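Local atomic coordinates of tryptophane-5-halogenase (Microbispora sp. ATCC PTA-5024, PDB entry 5UAO), a protein that catalyses the flavin-dependent chlorination of tryptophan at its 5-position, a post-translational step in the biosynthesis of the lanthipeptide NAI-107. Residues 28-33 with 224-229; 55-60 with 192-197; 243-248 with 333-338. All blocks are in the same frame, centred on the assembly; numbering follows the deposited sequence.

Contact 1 of 3, residues 28-33 with 224-229; sequences AIRTVG and HYDFYV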
# COMPACT_ATOMS: atom_id res chain seq x y z
N ALA A 28 -10.51 -29.00 16.60
CA ALA A 28 -10.50 -27.58 16.96
C ALA A 28 -9.22 -27.15 17.67
O ALA A 28 -8.65 -27.89 18.42
CB ALA A 28 -11.70 -27.22 17.83
N ILE A 29 -8.80 -25.89 17.45
CA ILE A 29 -7.71 -25.29 18.23
C ILE A 29 -8.30 -24.68 19.46
O ILE A 29 -8.92 -23.60 19.40
CB ILE A 29 -6.92 -24.27 17.38
CG1 ILE A 29 -6.03 -25.06 16.40
CG2 ILE A 29 -6.07 -23.37 18.25
CD1 ILE A 29 -5.51 -24.29 15.22
N ARG A 30 -8.04 -25.34 20.59
CA ARG A 30 -8.66 -24.98 21.85
C ARG A 30 -7.69 -24.41 22.89
O ARG A 30 -8.11 -23.70 23.80
CB ARG A 30 -9.33 -26.24 22.47
CG ARG A 30 -10.52 -26.80 21.65
CD ARG A 30 -11.23 -27.94 22.39
NE ARG A 30 -12.18 -28.65 21.51
CZ ARG A 30 -13.34 -28.16 21.05
NH1 ARG A 30 -13.74 -26.92 21.38
NH2 ARG A 30 -14.12 -28.92 20.26
N THR A 31 -6.43 -24.81 22.83
CA THR A 31 -5.43 -24.40 23.82
C THR A 31 -4.30 -23.68 23.07
O THR A 31 -3.90 -24.15 22.04
CB THR A 31 -4.82 -25.63 24.55
OG1 THR A 31 -4.03 -26.44 23.66
CG2 THR A 31 -5.97 -26.52 25.09
N VAL A 32 -3.76 -22.60 23.64
CA VAL A 32 -2.59 -21.92 23.09
C VAL A 32 -1.59 -21.76 24.22
O VAL A 32 -1.94 -21.39 25.34
CB VAL A 32 -2.94 -20.53 22.52
CG1 VAL A 32 -1.70 -19.81 22.08
CG2 VAL A 32 -3.96 -20.62 21.39
N GLY A 33 -0.37 -22.15 23.91
CA GLY A 33 0.82 -21.98 24.78
C GLY A 33 1.68 -20.81 24.28
O GLY A 33 2.27 -20.87 23.21
N HIS A 224 1.95 -29.64 26.17
CA HIS A 224 1.36 -29.80 24.85
C HIS A 224 0.30 -28.77 24.69
O HIS A 224 -0.58 -28.67 25.57
CB HIS A 224 0.67 -31.17 24.66
CG HIS A 224 -0.08 -31.27 23.35
ND1 HIS A 224 0.51 -31.71 22.18
CD2 HIS A 224 -1.35 -30.93 23.02
CE1 HIS A 224 -0.37 -31.67 21.20
NE2 HIS A 224 -1.51 -31.19 21.68
N TYR A 225 0.26 -28.12 23.53
CA TYR A 225 -0.79 -27.12 23.20
C TYR A 225 -1.17 -27.30 21.75
O TYR A 225 -0.39 -27.83 20.92
CB TYR A 225 -0.37 -25.64 23.47
CG TYR A 225 0.13 -25.42 24.89
CD1 TYR A 225 -0.75 -25.36 25.96
CD2 TYR A 225 1.48 -25.40 25.17
CE1 TYR A 225 -0.30 -25.27 27.27
CE2 TYR A 225 1.95 -25.30 26.46
CZ TYR A 225 1.03 -25.21 27.50
OH TYR A 225 1.55 -25.11 28.72
N ASP A 226 -2.33 -26.82 21.37
CA ASP A 226 -2.75 -26.92 19.97
C ASP A 226 -1.98 -25.93 19.08
O ASP A 226 -1.71 -26.22 17.95
CB ASP A 226 -4.26 -26.71 19.81
CG ASP A 226 -5.10 -27.81 20.53
OD1 ASP A 226 -4.73 -29.01 20.50
OD2 ASP A 226 -6.15 -27.44 21.11
N PHE A 227 -1.59 -24.80 19.64
CA PHE A 227 -0.82 -23.79 18.93
C PHE A 227 0.20 -23.19 19.89
O PHE A 227 -0.11 -22.99 21.05
CB PHE A 227 -1.73 -22.67 18.38
CG PHE A 227 -1.07 -21.82 17.32
CD1 PHE A 227 -1.11 -22.20 15.96
CD2 PHE A 227 -0.40 -20.68 17.67
CE1 PHE A 227 -0.51 -21.43 14.98
CE2 PHE A 227 0.20 -19.87 16.69
CZ PHE A 227 0.16 -20.27 15.34
N TYR A 228 1.37 -22.85 19.38
CA TYR A 228 2.42 -22.23 20.20
C TYR A 228 2.78 -20.82 19.69
O TYR A 228 3.03 -20.64 18.47
CB TYR A 228 3.70 -23.09 20.13
CG TYR A 228 3.47 -24.53 20.54
CD1 TYR A 228 2.91 -25.44 19.65
CD2 TYR A 228 3.74 -24.95 21.82
CE1 TYR A 228 2.64 -26.71 20.05
CE2 TYR A 228 3.46 -26.25 22.24
CZ TYR A 228 2.94 -27.12 21.38
OH TYR A 228 2.67 -28.45 21.81
N VAL A 229 2.96 -19.89 20.60
CA VAL A 229 3.52 -18.58 20.23
C VAL A 229 4.97 -18.53 20.77
O VAL A 229 5.22 -18.79 21.96
CB VAL A 229 2.66 -17.40 20.76
CG1 VAL A 229 3.11 -16.10 20.13
CG2 VAL A 229 1.17 -17.55 20.46
O HOH W 1 -3.95 -28.88 24.67

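Contact 2 of 3, residues 55-60 with 192-197; sequences LDVALV and RGVRHV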
# COMPACT_ATOMS: atom_id res chain seq x y z
N LEU A 55 -10.63 -19.59 24.31
CA LEU A 55 -9.38 -20.33 24.30
C LEU A 55 -8.85 -20.55 25.69
O LEU A 55 -8.96 -19.72 26.57
CB LEU A 55 -8.33 -19.60 23.52
CG LEU A 55 -8.59 -19.51 22.05
CD1 LEU A 55 -7.41 -18.74 21.44
CD2 LEU A 55 -8.80 -20.88 21.47
N ASP A 56 -8.25 -21.71 25.89
CA ASP A 56 -7.45 -21.88 27.07
C ASP A 56 -6.02 -21.38 26.77
O ASP A 56 -5.32 -21.98 25.97
CB ASP A 56 -7.47 -23.32 27.51
CG ASP A 56 -6.63 -23.52 28.74
OD1 ASP A 56 -6.81 -22.73 29.68
OD2 ASP A 56 -5.75 -24.39 28.74
N VAL A 57 -5.60 -20.30 27.41
CA VAL A 57 -4.34 -19.67 27.06
C VAL A 57 -3.41 -19.78 28.26
O VAL A 57 -3.74 -19.36 29.37
CB VAL A 57 -4.57 -18.20 26.71
CG1 VAL A 57 -3.23 -17.48 26.50
CG2 VAL A 57 -5.44 -18.06 25.47
N ALA A 58 -2.25 -20.37 28.04
CA ALA A 58 -1.26 -20.61 29.09
C ALA A 58 -0.01 -19.83 28.73
O ALA A 58 0.36 -19.81 27.55
CB ALA A 58 -0.93 -22.10 29.13
N LEU A 59 0.59 -19.14 29.69
CA LEU A 59 1.85 -18.51 29.51
C LEU A 59 2.92 -19.30 30.29
O LEU A 59 2.81 -19.43 31.50
CB LEU A 59 1.79 -17.02 29.96
CG LEU A 59 3.04 -16.21 29.55
CD1 LEU A 59 2.74 -14.76 29.18
CD2 LEU A 59 4.12 -16.24 30.63
N VAL A 60 3.99 -19.73 29.57
CA VAL A 60 5.12 -20.50 30.08
C VAL A 60 6.38 -19.63 30.14
O VAL A 60 6.77 -19.02 29.17
CB VAL A 60 5.42 -21.72 29.20
CG1 VAL A 60 6.62 -22.56 29.72
CG2 VAL A 60 4.18 -22.60 28.96
N ARG A 192 -7.50 -12.09 34.37
CA ARG A 192 -8.33 -12.48 33.26
C ARG A 192 -8.30 -13.94 32.86
O ARG A 192 -8.89 -14.28 31.85
CB ARG A 192 -7.97 -11.62 32.08
CG ARG A 192 -8.33 -10.18 32.34
CD ARG A 192 -7.94 -9.35 31.17
NE ARG A 192 -8.19 -7.93 31.32
CZ ARG A 192 -8.03 -7.06 30.33
NH1 ARG A 192 -7.58 -7.47 29.14
NH2 ARG A 192 -8.26 -5.78 30.53
N GLY A 193 -7.68 -14.80 33.64
CA GLY A 193 -7.79 -16.26 33.40
C GLY A 193 -6.69 -16.86 32.50
O GLY A 193 -6.78 -18.02 32.07
N VAL A 194 -5.67 -16.09 32.18
CA VAL A 194 -4.48 -16.69 31.52
C VAL A 194 -3.83 -17.63 32.55
O VAL A 194 -3.59 -17.19 33.70
CB VAL A 194 -3.48 -15.60 31.05
CG1 VAL A 194 -2.19 -16.24 30.58
CG2 VAL A 194 -4.07 -14.78 29.90
N ARG A 195 -3.55 -18.88 32.19
CA ARG A 195 -2.85 -19.79 33.15
C ARG A 195 -1.35 -19.58 33.10
O ARG A 195 -0.79 -19.46 32.04
CB ARG A 195 -3.16 -21.24 32.81
CG ARG A 195 -4.65 -21.51 32.66
CD ARG A 195 -4.97 -23.01 32.72
NE ARG A 195 -4.60 -23.76 31.51
CZ ARG A 195 -3.49 -24.47 31.35
NH1 ARG A 195 -2.55 -24.50 32.29
NH2 ARG A 195 -3.30 -25.13 30.21
N HIS A 196 -0.69 -19.56 34.23
CA HIS A 196 0.74 -19.43 34.27
C HIS A 196 1.43 -20.80 34.49
O HIS A 196 0.96 -21.58 35.28
CB HIS A 196 1.12 -18.47 35.37
CG HIS A 196 2.54 -18.06 35.29
ND1 HIS A 196 3.55 -18.71 35.98
CD2 HIS A 196 3.14 -17.06 34.60
CE1 HIS A 196 4.71 -18.13 35.71
NE2 HIS A 196 4.49 -17.12 34.88
N VAL A 197 2.52 -21.08 33.74
CA VAL A 197 3.35 -22.26 33.93
C VAL A 197 4.84 -21.83 34.16
O VAL A 197 5.41 -21.10 33.34
CB VAL A 197 3.21 -23.18 32.72
CG1 VAL A 197 4.08 -24.41 32.89
CG2 VAL A 197 1.75 -23.62 32.56
O HOH W 2 -7.15 -19.47 29.64

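Contact 3 of 3, residues 243-248 with 333-338; sequences LGIPFE and HREAWR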
# COMPACT_ATOMS: atom_id res chain seq x y z
N LEU A 243 12.37 -25.10 14.30
CA LEU A 243 11.81 -25.15 12.96
C LEU A 243 12.90 -24.80 11.93
O LEU A 243 12.67 -24.96 10.74
CB LEU A 243 10.60 -24.27 12.89
CG LEU A 243 9.38 -24.81 13.63
CD1 LEU A 243 8.17 -23.88 13.65
CD2 LEU A 243 8.92 -26.15 13.06
N GLY A 244 14.07 -24.38 12.38
CA GLY A 244 15.15 -24.05 11.44
C GLY A 244 14.95 -22.84 10.55
O GLY A 244 15.60 -22.76 9.52
N ILE A 245 14.04 -21.91 10.90
CA ILE A 245 13.76 -20.71 10.07
C ILE A 245 15.03 -19.82 10.12
O ILE A 245 15.49 -19.46 11.21
CB ILE A 245 12.52 -19.95 10.56
CG1 ILE A 245 11.24 -20.78 10.54
CG2 ILE A 245 12.26 -18.71 9.71
CD1 ILE A 245 11.07 -21.50 9.24
N PRO A 246 15.68 -19.54 8.99
CA PRO A 246 16.91 -18.81 9.15
C PRO A 246 16.78 -17.25 9.43
O PRO A 246 15.73 -16.70 9.26
CB PRO A 246 17.61 -19.04 7.80
CG PRO A 246 16.48 -19.03 6.83
CD PRO A 246 15.43 -19.88 7.58
N PHE A 247 17.87 -16.67 9.89
CA PHE A 247 18.02 -15.26 10.21
C PHE A 247 18.57 -14.43 9.02
O PHE A 247 19.54 -14.81 8.36
CB PHE A 247 18.90 -15.12 11.46
CG PHE A 247 18.96 -13.68 12.01
CD1 PHE A 247 17.84 -13.14 12.61
CD2 PHE A 247 20.06 -12.89 11.86
CE1 PHE A 247 17.83 -11.83 13.09
CE2 PHE A 247 20.10 -11.58 12.35
CZ PHE A 247 18.97 -11.05 12.97
N GLU A 248 17.95 -13.30 8.78
CA GLU A 248 18.43 -12.30 7.81
C GLU A 248 18.84 -11.02 8.52
O GLU A 248 17.99 -10.23 9.02
CB GLU A 248 17.38 -11.99 6.79
CG GLU A 248 16.64 -13.25 6.45
CD GLU A 248 16.14 -13.28 5.07
OE1 GLU A 248 16.03 -12.17 4.49
OE2 GLU A 248 15.82 -14.40 4.62
N HIS A 333 13.93 -12.90 10.97
CA HIS A 333 13.85 -14.21 10.38
C HIS A 333 13.06 -14.19 9.08
O HIS A 333 12.35 -13.23 8.79
CB HIS A 333 13.29 -15.18 11.35
CG HIS A 333 14.21 -15.44 12.50
ND1 HIS A 333 14.31 -14.58 13.57
CD2 HIS A 333 15.10 -16.42 12.71
CE1 HIS A 333 15.20 -15.05 14.42
NE2 HIS A 333 15.70 -16.16 13.91
N ARG A 334 13.27 -15.22 8.26
CA ARG A 334 12.65 -15.30 6.94
C ARG A 334 11.16 -15.32 7.10
O ARG A 334 10.45 -14.70 6.34
CB ARG A 334 13.13 -16.56 6.20
CG ARG A 334 12.96 -16.58 4.69
CD ARG A 334 13.55 -17.87 4.12
NE ARG A 334 13.06 -19.08 4.86
CZ ARG A 334 13.63 -20.30 4.80
NH1 ARG A 334 14.69 -20.54 4.02
NH2 ARG A 334 13.12 -21.33 5.49
N GLU A 335 10.68 -16.01 8.14
CA GLU A 335 9.26 -16.15 8.35
C GLU A 335 8.99 -15.99 9.83
O GLU A 335 9.85 -16.31 10.67
CB GLU A 335 8.84 -17.57 7.92
CG GLU A 335 9.34 -18.03 6.54
CD GLU A 335 8.72 -19.36 6.13
OE1 GLU A 335 9.18 -20.37 6.68
OE2 GLU A 335 7.73 -19.37 5.34
N ALA A 336 7.80 -15.52 10.14
CA ALA A 336 7.33 -15.46 11.51
C ALA A 336 6.42 -16.60 11.93
O ALA A 336 6.28 -16.90 13.14
CB ALA A 336 6.60 -14.12 11.74
N TRP A 337 5.71 -17.17 10.95
CA TRP A 337 4.71 -18.18 11.21
C TRP A 337 5.02 -19.38 10.34
O TRP A 337 5.12 -19.27 9.10
CB TRP A 337 3.34 -17.65 10.88
CG TRP A 337 2.16 -18.48 11.22
CD1 TRP A 337 2.10 -19.85 11.43
CD2 TRP A 337 0.83 -18.00 11.34
NE1 TRP A 337 0.85 -20.21 11.74
CE2 TRP A 337 0.02 -19.13 11.67
CE3 TRP A 337 0.22 -16.72 11.24
CZ2 TRP A 337 -1.36 -19.03 11.90
CZ3 TRP A 337 -1.18 -16.59 11.47
CH2 TRP A 337 -1.96 -17.76 11.81
N ARG A 338 5.11 -20.53 10.99
CA ARG A 338 5.20 -21.78 10.29
C ARG A 338 4.46 -22.90 11.03
O ARG A 338 4.73 -23.21 12.20
CB ARG A 338 6.64 -22.16 10.11
CG ARG A 338 6.80 -23.33 9.15
CD ARG A 338 8.21 -23.36 8.66
NE ARG A 338 8.38 -24.34 7.61
CZ ARG A 338 8.79 -24.05 6.39
NH1 ARG A 338 9.13 -22.81 6.06
NH2 ARG A 338 8.90 -25.02 5.50

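Contact 1 of 3, residues 28-33 with 224-229
I29 and D226 pass one another pointing opposite ways, I29 CG2 4.1 Å from D226 CB. Just beyond, R30 N donates to D226 OD2 at 2.9 Å, and T31 N gives the same oxygen a second bond. The two amides arrive from opposite faces of the carboxylate, both on its anti side, while the other oxygen, OD1, carries the salt bridge to R377. With an alanine in place of D226, the amides of R30 and T31 would probably lose their shared acceptor and R377 its charged mate. T31 returns the favour: its first torsion (chi1 67°) puts OG1 between its own N and carbonyl carbon, where it accepts from D226 N at 2.9 Å. A water 2.6 Å from T31 OG1 leads on, weakly, to the carbonyl of H224. From here the two chains run as neighbouring parallel strands in the Rossmann-type sheet of the FAD-binding fold, 31-35 being the strand that enters the probable glycine-rich GxGxxG turn. V32 sends CG1 across to V229 CG2 at 4.0 Å, and L48 of helix 39-51 packs on V32. F227 has its CB near V32 CG2, but its ring swings off to meet W337. G33 carries the ladder on, its N donating to F227 O at 3.0 Å and its O accepting from V229 N at 2.9 Å. Having no side chain, G33 lets its CA settle over the face of the Y225 ring, 3.6 Å from the centroid and 19° off the normal; a CB would run into Y225 CD2.

Contact 2 of 3, residues 55-60 with 192-197
R195 folds down over A58 and hooks D56, on one face of a parallel strand pair in the Rossmann-type sheet, where strand 195-208 flanks strand 56-61. The low methyl of A58 makes the hollow: its CB lies under one face of the guanidinium, 4.0 Å from R195 NH2. A bend at chi3 (-74°) turns the arginine tip back towards D56, which it grips side-on. R195 NE donates to D56 OD1 at 3.0 Å and NH2 to OD2, both oxygens using syn lone pairs; NE also reaches OD2. Carboxylate and guanidinium are only 16° from coplanar: the salt bridge is a flat fork, and only its guanidinium end rests on A58 CB. Further along the same face, V60 and V197 run alongside each other in one direction, with V60 CG2 3.9 Å from V197 CB; the V60 side chain also comes within about 5 Å of the FAD.

On the other face V194, L59 and H196 interlock. V194 CG1 wedges in beside L59 CB at 4.1 Å, just after G193 ends helix 178-191 in a Schellman motif. L59 CD2 touches H196 CD2, and Y42 of helix 39-51 packs on both residues. The imidazole lays one face over L59 O, while its NE2 bonds to E61. Near the ladder's start a water bridges the chains, accepting from V57 N at 2.8 Å and lying 2.9 Å from G193 O.

Contact 3 of 3, residues 243-248 with 333-338
F247 and H333 form a non-hydrogen-bonded pair where two antiparallel strands meet at the edge of a small three-stranded sheet, and the turn leaving helix 237-242 packs against the chain that follows H333. The rings make a T-shaped stack: the edge of F247 points at the face of H333, centroids 5.2 Å apart and planes at 69°. With CG anti to its backbone N (chi1 -172°), F247 brings CD1 over that face. The imidazole is fixed from elsewhere, ND1 by the carbonyl of Y348 and NE2 by E240. At its edge, in the ring plane, lies I245 O, a buried carbonyl with no polar partner in the model, 3.4 Å from H333 CD2.

The direct backbone bond across the contact runs from R334 N to P246 O, 3.0 Å, the N lying close to the line of the C=O bond. R334 then bends at chi3 (49°), which sets one face of its guanidinium against P246 CD; that carbon sits over the centre of the group, 3.3 Å from R334 CZ. E248 OE2 meets the aliphatic part of the same arginine at CG rather than the charged end.

Deeper in, I245 plugs the bend between H333 and R338. Its CG2 nestles against the backbone of E335, and its CD1 reaches the E335-R338 salt bridge, whose arginine also pairs through NE with D210. There I245 CD1 lies 3.4 Å from E335 OE1 and 3.5 Å from R338 CD.

In the fold
Contacts 1 and 2 lie in the parallel part of one mixed sheet: strands 31-35 and 56-61 are neighbours in it, and V32 N probably donates to D56 O, joining the two. Contact 1 is the more buried, polar at the strand start and apolar further along; contact 2 is only partly buried, with R195 and H196 exposed, and has a salt bridge between side chains where contact 1 uses a carboxylate on backbone amides. Along the chain, contact 2 is nested inside the loop closed by contact 1, and contact 3 follows both. Contact 3, partly buried, reaches that sheet through its short edge strand, 337-338; buried I245, an aromatic pair and exposed R334 against a proline carry much of it.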